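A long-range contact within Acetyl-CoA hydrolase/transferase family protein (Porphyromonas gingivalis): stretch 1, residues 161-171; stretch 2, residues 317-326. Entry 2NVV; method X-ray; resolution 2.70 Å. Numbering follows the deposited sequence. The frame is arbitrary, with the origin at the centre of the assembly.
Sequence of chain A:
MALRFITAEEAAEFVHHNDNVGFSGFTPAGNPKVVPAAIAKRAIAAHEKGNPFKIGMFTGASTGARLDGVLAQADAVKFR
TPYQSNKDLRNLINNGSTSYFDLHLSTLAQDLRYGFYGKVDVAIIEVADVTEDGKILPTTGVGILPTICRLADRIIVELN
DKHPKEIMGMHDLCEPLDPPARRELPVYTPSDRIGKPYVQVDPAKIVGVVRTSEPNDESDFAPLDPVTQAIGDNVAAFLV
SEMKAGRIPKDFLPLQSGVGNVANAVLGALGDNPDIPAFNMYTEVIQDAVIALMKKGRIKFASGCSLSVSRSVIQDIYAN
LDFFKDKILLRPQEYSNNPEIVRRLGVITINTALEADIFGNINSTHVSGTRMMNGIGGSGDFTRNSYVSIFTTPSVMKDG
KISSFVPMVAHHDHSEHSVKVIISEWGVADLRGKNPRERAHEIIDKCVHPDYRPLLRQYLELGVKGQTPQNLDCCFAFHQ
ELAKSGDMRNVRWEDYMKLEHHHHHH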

# COMPACT_ATOMS: atom_id res chain seq x y z
N ASP A 161 -16.82 33.15 14.18
CA ASP A 161 -18.19 33.65 14.18
C ASP A 161 -19.11 32.91 13.19
O ASP A 161 -20.24 32.59 13.50
N LYS A 162 -18.58 32.67 12.00
CA LYS A 162 -19.31 32.05 10.91
C LYS A 162 -19.75 30.60 11.04
O LYS A 162 -20.57 30.12 10.25
N HIS A 163 -19.23 29.88 12.03
CA HIS A 163 -19.63 28.49 12.20
C HIS A 163 -20.39 28.30 13.50
O HIS A 163 -19.83 28.43 14.59
N PRO A 164 -21.70 28.01 13.39
CA PRO A 164 -22.63 27.80 14.51
C PRO A 164 -22.42 26.53 15.32
O PRO A 164 -22.06 25.49 14.78
N LYS A 165 -22.66 26.61 16.62
CA LYS A 165 -22.50 25.46 17.50
C LYS A 165 -23.59 24.43 17.26
O LYS A 165 -23.57 23.34 17.86
N GLU A 166 -24.55 24.76 16.40
CA GLU A 166 -25.64 23.84 16.07
C GLU A 166 -25.09 22.69 15.22
O GLU A 166 -25.77 21.69 15.00
N ILE A 167 -23.85 22.85 14.78
CA ILE A 167 -23.14 21.86 13.97
C ILE A 167 -22.88 20.63 14.83
O ILE A 167 -22.70 19.53 14.32
N MSE A 168 -22.87 20.84 16.14
CA MSE A 168 -22.66 19.77 17.11
C MSE A 168 -23.35 18.49 16.65
O MSE A 168 -24.58 18.46 16.54
N GLY A 169 -22.57 17.45 16.39
CA GLY A 169 -23.16 16.20 15.95
C GLY A 169 -22.69 15.78 14.57
O GLY A 169 -22.84 14.62 14.17
N MSE A 170 -22.11 16.72 13.82
CA MSE A 170 -21.63 16.42 12.49
C MSE A 170 -20.22 15.82 12.47
O MSE A 170 -19.74 15.40 11.41
N HIS A 171 -19.57 15.79 13.63
CA HIS A 171 -18.23 15.22 13.71
C HIS A 171 -18.30 13.95 14.54
O HIS A 171 -19.21 13.78 15.37
N ILE A 317 -26.27 24.83 3.87
CA ILE A 317 -26.21 23.73 4.83
C ILE A 317 -26.57 24.24 6.22
O ILE A 317 -27.45 23.70 6.88
N TYR A 318 -25.89 25.30 6.66
CA TYR A 318 -26.15 25.87 7.98
C TYR A 318 -27.57 26.40 8.15
O TYR A 318 -28.05 26.53 9.29
N ALA A 319 -28.25 26.69 7.05
CA ALA A 319 -29.62 27.19 7.09
C ALA A 319 -30.59 26.03 7.02
O ALA A 319 -31.80 26.20 7.21
N ASN A 320 -30.05 24.84 6.78
CA ASN A 320 -30.84 23.62 6.67
C ASN A 320 -30.20 22.43 7.37
O ASN A 320 -30.04 21.35 6.79
N LEU A 321 -29.83 22.62 8.63
CA LEU A 321 -29.24 21.55 9.41
C LEU A 321 -30.31 20.46 9.53
O LEU A 321 -30.02 19.30 9.80
N ASP A 322 -31.55 20.86 9.29
CA ASP A 322 -32.70 19.95 9.33
C ASP A 322 -32.57 18.81 8.32
O ASP A 322 -33.04 17.69 8.54
N PHE A 323 -31.90 19.11 7.21
CA PHE A 323 -31.70 18.17 6.14
C PHE A 323 -30.29 17.56 6.11
O PHE A 323 -30.15 16.35 5.95
N PHE A 324 -29.27 18.39 6.29
CA PHE A 324 -27.89 17.94 6.21
C PHE A 324 -27.25 17.29 7.43
O PHE A 324 -26.43 16.40 7.29
N LYS A 325 -27.64 17.74 8.62
CA LYS A 325 -27.07 17.24 9.87
C LYS A 325 -26.88 15.72 9.97
O LYS A 325 -25.82 15.25 10.38
N ASP A 326 -27.91 14.98 9.60
CA ASP A 326 -27.88 13.52 9.66
C ASP A 326 -27.39 12.86 8.37
O ASP A 326 -27.48 11.64 8.22

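Side-chain packing between residues 161-171, a loop with a short 3-10 segment at 165-167, and residues 317-326, which carry parts of two helices. Tyr 318, Leu 321 and Lys 325 supply most of the second surface; together the stretches bury 479 Å². Lys 162 (m, m, t, m) starts sideways and its end leads off from stretch 2, its NZ bonded elsewhere in the structure, and contributes its backbone instead: Lys 162 O lies 3.6 Å from Tyr 318 CE1. His 163 (chi1 m) is buried, its ring oblique to that of Tyr 318, with centroids 5.8 Å apart and planes at 80°. Pro 164, with a C-gamma endo pucker, points toward stretch 2 and lies over one face of the Tyr 318 ring. Its CD is 3.9 Å from the centroid of the Tyr 318 ring and 22° off the ring normal, a CH-pi contact. Tyr 318 itself (chi1 m) points toward stretch 1, which covers 103 Å² of it, the largest share of any residue here.

Lys 165 (p, t, t, p) points away, and its NZ forms a salt bridge with Glu 166 OE1 at 3.4 Å, weak as a hydrogen bond. The end of Glu 166 (m, p) leads off from stretch 2, so the contact falls to its aliphatic base: Glu 166 CB sits 3.4 Å from Leu 321 CD2. The CA-to-CB bond of Ile 167 points away, yet its m, m rotamer brings CD1 back to the interface, 3.2 Å from Tyr 318 CE2 and 4.1 Å from Leu 321 CD1. Leu 321 points toward stretch 1 with an off-rotamer chi1 of -99° and chi2 p.

From here the chain enters a type II turn, Ile 167 to Met 170, closed by Met 170 N to Ile 167 O at 2.9 Å. Selenomethionine Met 168 (t, p, p) points away and offers its carbonyl: Lys 325 NZ donates to Met 168 O at 2.6 Å and, weakly, to Glu 166 O at 2.8 Å. Lys 325 (t, t, t, p) starts sideways but extends its ammonium group into this cluster of backbone oxygens; Ile 167 O is also 2.8 Å from Lys 325 NZ. Gly 169 has a positive phi of 118°, where a CB would jam against the preceding carbonyl oxygen and come 3.4 Å from Lys 325 NZ. Selenomethionine Met 170 (m, t, chi3 21°) lies sideways and buried, its CG 3.8 Å from Lys 325 NZ.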

# COMPACT_ATOMS: atom_id res chain seq x y z
CB ASP A 161 -18.20 35.12 13.77
CG ASP A 161 -18.48 36.04 14.92
OD1 ASP A 161 -19.56 35.90 15.52
OD2 ASP A 161 -17.62 36.90 15.23
CB LYS A 162 -18.50 32.22 9.63
CG LYS A 162 -18.25 33.68 9.26
CD LYS A 162 -19.53 34.50 9.38
CE LYS A 162 -19.51 35.73 8.49
NZ LYS A 162 -18.32 36.57 8.73
CB HIS A 163 -18.40 27.58 12.15
CG HIS A 163 -17.67 27.65 10.84
ND1 HIS A 163 -16.66 28.55 10.60
CD2 HIS A 163 -17.82 26.94 9.70
CE1 HIS A 163 -16.21 28.40 9.36
NE2 HIS A 163 -16.91 27.42 8.80
CB PRO A 164 -23.99 27.84 13.83
CG PRO A 164 -23.70 27.21 12.51
CD PRO A 164 -22.41 27.88 12.10
CB LYS A 165 -22.52 25.92 18.96
CG LYS A 165 -23.64 26.89 19.27
CD LYS A 165 -23.56 27.40 20.69
CE LYS A 165 -24.40 28.67 20.86
NZ LYS A 165 -25.81 28.51 20.37
CB GLU A 166 -26.74 24.57 15.31
CG GLU A 166 -27.66 25.37 16.20
CD GLU A 166 -27.03 26.64 16.73
OE1 GLU A 166 -27.53 27.18 17.74
OE2 GLU A 166 -26.03 27.11 16.14
CB ILE A 167 -21.81 22.46 13.45
CG1 ILE A 167 -22.11 23.43 12.32
CG2 ILE A 167 -20.87 21.37 12.98
CD1 ILE A 167 -22.98 22.83 11.24
CB MSE A 168 -23.22 20.21 18.46
CG MSE A 168 -23.25 19.13 19.54
SE MSE A 168 -21.58 18.89 20.47
CE MSE A 168 -21.83 20.18 21.89
CB MSE A 170 -21.69 17.66 11.62
CG MSE A 170 -23.12 18.02 11.24
SE MSE A 170 -23.31 19.37 9.88
CE MSE A 170 -21.48 19.18 9.07
CB HIS A 171 -17.25 16.19 14.38
CG HIS A 171 -17.39 17.62 13.96
ND1 HIS A 171 -18.27 18.49 14.56
CD2 HIS A 171 -16.76 18.33 12.99
CE1 HIS A 171 -18.18 19.67 13.98
NE2 HIS A 171 -17.27 19.60 13.02
CB ILE A 317 -24.80 23.10 4.86
CG1 ILE A 317 -24.53 22.39 3.52
CG2 ILE A 317 -24.68 22.12 6.02
CD1 ILE A 317 -23.13 21.84 3.38
CB TYR A 318 -25.17 27.00 8.26
CG TYR A 318 -23.75 26.54 8.45
CD1 TYR A 318 -22.70 27.45 8.48
CD2 TYR A 318 -23.45 25.19 8.63
CE1 TYR A 318 -21.39 27.03 8.68
CE2 TYR A 318 -22.15 24.76 8.82
CZ TYR A 318 -21.12 25.69 8.85
OH TYR A 318 -19.84 25.25 9.07
CB ALA A 319 -29.88 28.15 5.93
CB ASN A 320 -31.06 23.28 5.19
CG ASN A 320 -31.85 24.33 4.48
OD1 ASN A 320 -33.04 24.50 4.73
ND2 ASN A 320 -31.19 25.08 3.59
CB LEU A 321 -28.81 22.07 10.78
CG LEU A 321 -27.32 22.41 10.92
CD1 LEU A 321 -26.82 23.10 9.70
CD2 LEU A 321 -27.13 23.29 12.15
CB ASP A 322 -34.00 20.71 9.02
CG ASP A 322 -33.78 21.87 8.05
OD1 ASP A 322 -33.06 22.82 8.43
OD2 ASP A 322 -34.33 21.85 6.92
CB PHE A 323 -31.99 18.88 4.81
CG PHE A 323 -31.76 18.03 3.60
CD1 PHE A 323 -32.70 17.08 3.21
CD2 PHE A 323 -30.60 18.17 2.85
CE1 PHE A 323 -32.48 16.28 2.08
CE2 PHE A 323 -30.37 17.38 1.72
CZ PHE A 323 -31.31 16.44 1.33
CB PHE A 324 -26.99 19.09 5.75
CG PHE A 324 -27.38 19.66 4.42
CD1 PHE A 324 -28.32 20.68 4.34
CD2 PHE A 324 -26.81 19.18 3.25
CE1 PHE A 324 -28.70 21.20 3.11
CE2 PHE A 324 -27.18 19.69 2.02
CZ PHE A 324 -28.13 20.70 1.94
CB LYS A 325 -27.90 17.74 11.05
CG LYS A 325 -27.15 17.76 12.36
CD LYS A 325 -27.70 18.84 13.28
CE LYS A 325 -26.84 18.97 14.52
NZ LYS A 325 -25.42 19.04 14.13
CB ASP A 326 -29.28 13.01 9.98
CG ASP A 326 -30.35 13.66 9.11
OD1 ASP A 326 -30.57 14.88 9.25
OD2 ASP A 326 -30.96 12.96 8.27